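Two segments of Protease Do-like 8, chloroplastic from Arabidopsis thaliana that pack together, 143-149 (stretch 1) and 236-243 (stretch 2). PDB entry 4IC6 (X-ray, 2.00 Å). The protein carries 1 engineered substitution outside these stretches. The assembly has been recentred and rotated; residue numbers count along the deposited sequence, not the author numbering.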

ATOM      1  N   LYS A 143      15.550 -28.685  26.959  1.00 43.43           N
ATOM      2  CA  LYS A 143      16.426 -28.286  28.064  1.00 46.41           C
ATOM      3  C   LYS A 143      16.399 -26.770  28.219  1.00 44.63           C
ATOM      4  O   LYS A 143      16.593 -26.040  27.246  1.00 42.82           O
ATOM      5  CB  LYS A 143      17.863 -28.741  27.811  1.00 52.94           C
ATOM      6  CG  LYS A 143      18.821 -28.456  28.960  0.82 58.82           C
ATOM      7  CD  LYS A 143      19.938 -29.498  29.010  0.56 61.92           C
ATOM      8  CE  LYS A 143      20.892 -29.267  30.181  0.33 64.42           C
ATOM      9  NZ  LYS A 143      21.878 -28.173  29.927  0.93 65.21           N
ATOM     10  N   VAL A 144      16.163 -26.292  29.436  1.00 42.81           N
ATOM     11  CA  VAL A 144      15.961 -24.866  29.655  1.00 45.84           C
ATOM     12  C   VAL A 144      17.150 -24.228  30.366  1.00 49.94           C
ATOM     13  O   VAL A 144      17.647 -24.763  31.355  1.00 55.17           O
ATOM     14  CB  VAL A 144      14.688 -24.601  30.466  1.00 46.11           C
ATOM     15  CG1 VAL A 144      14.474 -23.099  30.622  1.00 44.00           C
ATOM     16  CG2 VAL A 144      13.482 -25.256  29.794  1.00 46.10           C
ATOM     17  N   GLY A 145      17.595 -23.083  29.852  1.00 48.36           N
ATOM     18  CA  GLY A 145      18.730 -22.368  30.408  1.00 48.01           C
ATOM     19  C   GLY A 145      18.319 -21.077  31.101  1.00 48.15           C
ATOM     20  O   GLY A 145      17.133 -20.803  31.277  1.00 46.85           O
ATOM     21  N   GLN A 146      19.305 -20.273  31.479  1.00 51.69           N
ATOM     22  CA  GLN A 146      19.049 -19.046  32.216  1.00 52.03           C
ATOM     23  C   GLN A 146      19.131 -17.828  31.303  1.00 46.64           C
ATOM     24  O   GLN A 146      20.215 -17.440  30.862  1.00 51.61           O
ATOM     25  CB  GLN A 146      20.041 -18.913  33.371  1.00 55.38           C
ATOM     26  N   SER A 147      17.997 -17.193  31.032  1.00 41.33           N
ATOM     27  CA  SER A 147      18.027 -16.028  30.147  1.00 40.34           C
ATOM     28  C   SER A 147      18.673 -14.805  30.808  1.00 41.73           C
ATOM     29  O   SER A 147      19.128 -13.893  30.126  1.00 40.61           O
ATOM     30  CB  SER A 147      16.633 -15.692  29.632  1.00 35.31           C
ATOM     31  OG  SER A 147      15.731 -15.504  30.703  1.00 35.77           O
ATOM     32  N   ASN A 148      18.735 -14.793  32.135  1.00 43.16           N
ATOM     33  CA  ASN A 148      19.310 -13.645  32.839  1.00 46.48           C
ATOM     34  C   ASN A 148      20.822 -13.466  32.609  1.00 43.44           C
ATOM     35  O   ASN A 148      21.366 -12.393  32.844  1.00 47.03           O
ATOM     36  CB  ASN A 148      18.978 -13.704  34.338  1.00 51.46           C
ATOM     37  CG  ASN A 148      17.479 -13.502  34.623  1.00 59.90           C
ATOM     38  OD1 ASN A 148      16.806 -12.707  33.960  1.00 62.99           O
ATOM     39  ND2 ASN A 148      16.960 -14.225  35.612  1.00 60.07           N
ATOM     40  N   SER A 149      21.494 -14.512  32.139  1.00 41.14           N
ATOM     41  CA  SER A 149      22.945 -14.467  31.948  1.00 42.63           C
ATOM     42  C   SER A 149      23.312 -14.178  30.499  1.00 36.31           C
ATOM     43  O   SER A 149      24.494 -14.139  30.145  1.00 39.03           O
ATOM     44  CB  SER A 149      23.579 -15.796  32.373  1.00 49.54           C
ATOM     45  OG  SER A 149      23.342 -16.813  31.413  1.00 55.93           O
ATOM     46  N   ILE A 236      10.150 -14.434  24.035  1.00 31.98           N
ATOM     47  CA  ILE A 236       9.920 -14.318  25.464  1.00 28.31           C
ATOM     48  C   ILE A 236      11.053 -15.018  26.211  1.00 25.55           C
ATOM     49  O   ILE A 236      11.371 -16.172  25.930  1.00 30.35           O
ATOM     50  CB  ILE A 236       8.583 -14.979  25.810  1.00 31.98           C
ATOM     51  CG1 ILE A 236       7.503 -14.448  24.863  1.00 29.24           C
ATOM     52  CG2 ILE A 236       8.199 -14.715  27.263  1.00 31.30           C
ATOM     53  CD1 ILE A 236       6.212 -15.331  24.823  1.00 31.73           C
ATOM     54  N   PRO A 237      11.676 -14.328  27.177  1.00 27.17           N
ATOM     55  CA  PRO A 237      12.838 -14.940  27.833  1.00 30.74           C
ATOM     56  C   PRO A 237      12.453 -16.178  28.660  1.00 29.80           C
ATOM     57  O   PRO A 237      11.393 -16.203  29.264  1.00 31.18           O
ATOM     58  CB  PRO A 237      13.370 -13.822  28.742  1.00 29.00           C
ATOM     59  CG  PRO A 237      12.217 -12.934  28.980  1.00 32.75           C
ATOM     60  CD  PRO A 237      11.337 -13.012  27.740  1.00 28.82           C
ATOM     61  N   SER A 238      13.335 -17.172  28.696  1.00 31.32           N
ATOM     62  CA  SER A 238      13.085 -18.385  29.460  1.00 35.08           C
ATOM     63  C   SER A 238      12.813 -18.079  30.940  1.00 35.40           C
ATOM     64  O   SER A 238      12.103 -18.828  31.609  1.00 31.57           O
ATOM     65  CB  SER A 238      14.254 -19.356  29.320  1.00 34.41           C
ATOM     66  OG  SER A 238      15.465 -18.749  29.730  1.00 37.20           O
ATOM     67  N   SER A 239      13.366 -16.984  31.451  1.00 35.08           N
ATOM     68  CA  SER A 239      13.120 -16.613  32.843  1.00 40.53           C
ATOM     69  C   SER A 239      11.638 -16.351  33.045  1.00 38.69           C
ATOM     70  O   SER A 239      11.076 -16.695  34.078  1.00 38.54           O
ATOM     71  CB  SER A 239      13.921 -15.379  33.249  1.00 41.08           C
ATOM     72  OG  SER A 239      13.530 -14.254  32.480  1.00 45.23           O
ATOM     73  N   THR A 240      11.006 -15.743  32.050  1.00 39.10           N
ATOM     74  CA  THR A 240       9.566 -15.533  32.107  1.00 39.23           C
ATOM     75  C   THR A 240       8.822 -16.859  31.955  1.00 36.05           C
ATOM     76  O   THR A 240       7.943 -17.183  32.761  1.00 33.32           O
ATOM     77  CB  THR A 240       9.109 -14.527  31.041  1.00 37.44           C
ATOM     78  OG1 THR A 240       9.683 -13.254  31.345  1.00 35.54           O
ATOM     79  CG2 THR A 240       7.610 -14.380  31.066  1.00 35.22           C
ATOM     80  N   VAL A 241       9.193 -17.631  30.938  1.00 31.31           N
ATOM     81  CA  VAL A 241       8.563 -18.931  30.706  1.00 35.95           C
ATOM     82  C   VAL A 241       8.653 -19.818  31.951  1.00 38.48           C
ATOM     83  O   VAL A 241       7.697 -20.495  32.322  1.00 39.19           O
ATOM     84  CB  VAL A 241       9.220 -19.656  29.507  1.00 32.88           C
ATOM     85  CG1 VAL A 241       8.551 -21.005  29.249  1.00 35.72           C
ATOM     86  CG2 VAL A 241       9.172 -18.770  28.264  1.00 29.43           C
ATOM     87  N   LEU A 242       9.808 -19.795  32.602  1.00 39.54           N
ATOM     88  CA  LEU A 242      10.025 -20.583  33.809  1.00 41.18           C
ATOM     89  C   LEU A 242       9.089 -20.159  34.931  1.00 44.49           C
ATOM     90  O   LEU A 242       8.722 -20.958  35.794  1.00 47.78           O
ATOM     91  CB  LEU A 242      11.469 -20.437  34.276  1.00 42.14           C
ATOM     92  CG  LEU A 242      12.454 -21.401  33.630  1.00 42.51           C
ATOM     93  CD1 LEU A 242      13.875 -21.026  34.020  1.00 45.87           C
ATOM     94  CD2 LEU A 242      12.117 -22.820  34.083  1.00 44.91           C
ATOM     95  N   LYS A 243       8.691 -18.896  34.912  1.00 44.02           N
ATOM     96  CA  LYS A 243       7.846 -18.369  35.976  1.00 47.70           C
ATOM     97  C   LYS A 243       6.376 -18.606  35.665  1.00 43.66           C
ATOM     98  O   LYS A 243       5.599 -18.959  36.546  1.00 46.53           O
ATOM     99  CB  LYS A 243       8.125 -16.872  36.170  1.00 50.83           C
ATOM    100  CG  LYS A 243       7.004 -16.073  36.830  1.00 60.06           C
ATOM    101  CD  LYS A 243       7.053 -16.144  38.355  1.00 67.47           C
ATOM    102  CE  LYS A 243       6.022 -15.206  38.994  1.00 67.92           C
ATOM    103  NZ  LYS A 243       6.121 -15.202  40.481  1.00 69.19           N
TER
HETATM  104  O   HOH W   1      15.822 -12.834  31.310  1.00 35.83           O

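This is a small contact, 285 Å² summed over both sides, and it is built mostly from serines around the first turn of a helix. The backbones come closest at Ser147 and Ser238, whose CA atoms lie 5.5 Å apart.

Two direct hydrogen bonds cross the interface, and in both the helical stretch is the donor. Ser239 N donates to Ser147 OG at 2.9 Å, with an N-H...acceptor angle of 146°. Pro237 sits at the N-cap position, and the amides just after it lie in the first turn of the helix, where backbone NH groups have no carbonyl of a preceding turn to bind; the hydroxyl of Ser147, at the start of the 3-10 segment, serves one of them. Ser238 OG likewise donates to Gly145 O at 3.1 Å, so the helix satisfies a loop carbonyl. Each bond pairs a serine side chain with backbone of the other stretch, and both serines hold chi1 in the p well, with CA-to-CB directed toward the partner stretch. Other polar atoms crowd the same spot: Ser238 OG also lies 3.2 Å from Ser147 N, and Ser147 OG lies 3.1 Å from Ser239 OG.

A single water extends this network. It lies 2.7 Å from Ser147 OG and 2.9 Å from Ser239 OG, and it donates to Asn148 OD1 at 2.8 Å. Asn148 OD1 and Ser239 OG are themselves 3.9 Å apart, so the water links two groups that stand beyond direct hydrogen-bonding range. The CA-to-CB bond of Asn148 points sideways, but the end of its side chain comes nearer to the helix.

The apolar part is modest. Val144 CG1 meets Leu242 CG at 4.0 Å and Ser238 CB also at 4.0 Å, so one methyl touches residues a helical turn apart. The backbone bond from Leu242 N to Ser238 O, 2.7 Å, ties those two residues together within the helix. Pro237 adds a packing contact, its CB 3.5 Å from Ser147 OG.

Within each stretch, local bonds help hold the shape. Pro237 O accepts from Val241 N at 3.1 Å and, weakly, from Thr240 N at 2.9 Å. In the loop, Gln146 O accepts from Ser149 OG at 3.2 Å and, weakly, from Ser149 N at 3.4 Å, bracing the short 3-10 segment that carries Ser147. The rule to read here is economical: short hydroxyl side chains reach across to backbone, one water widens the polar network, and a valine-leucine pair adds apolar contact.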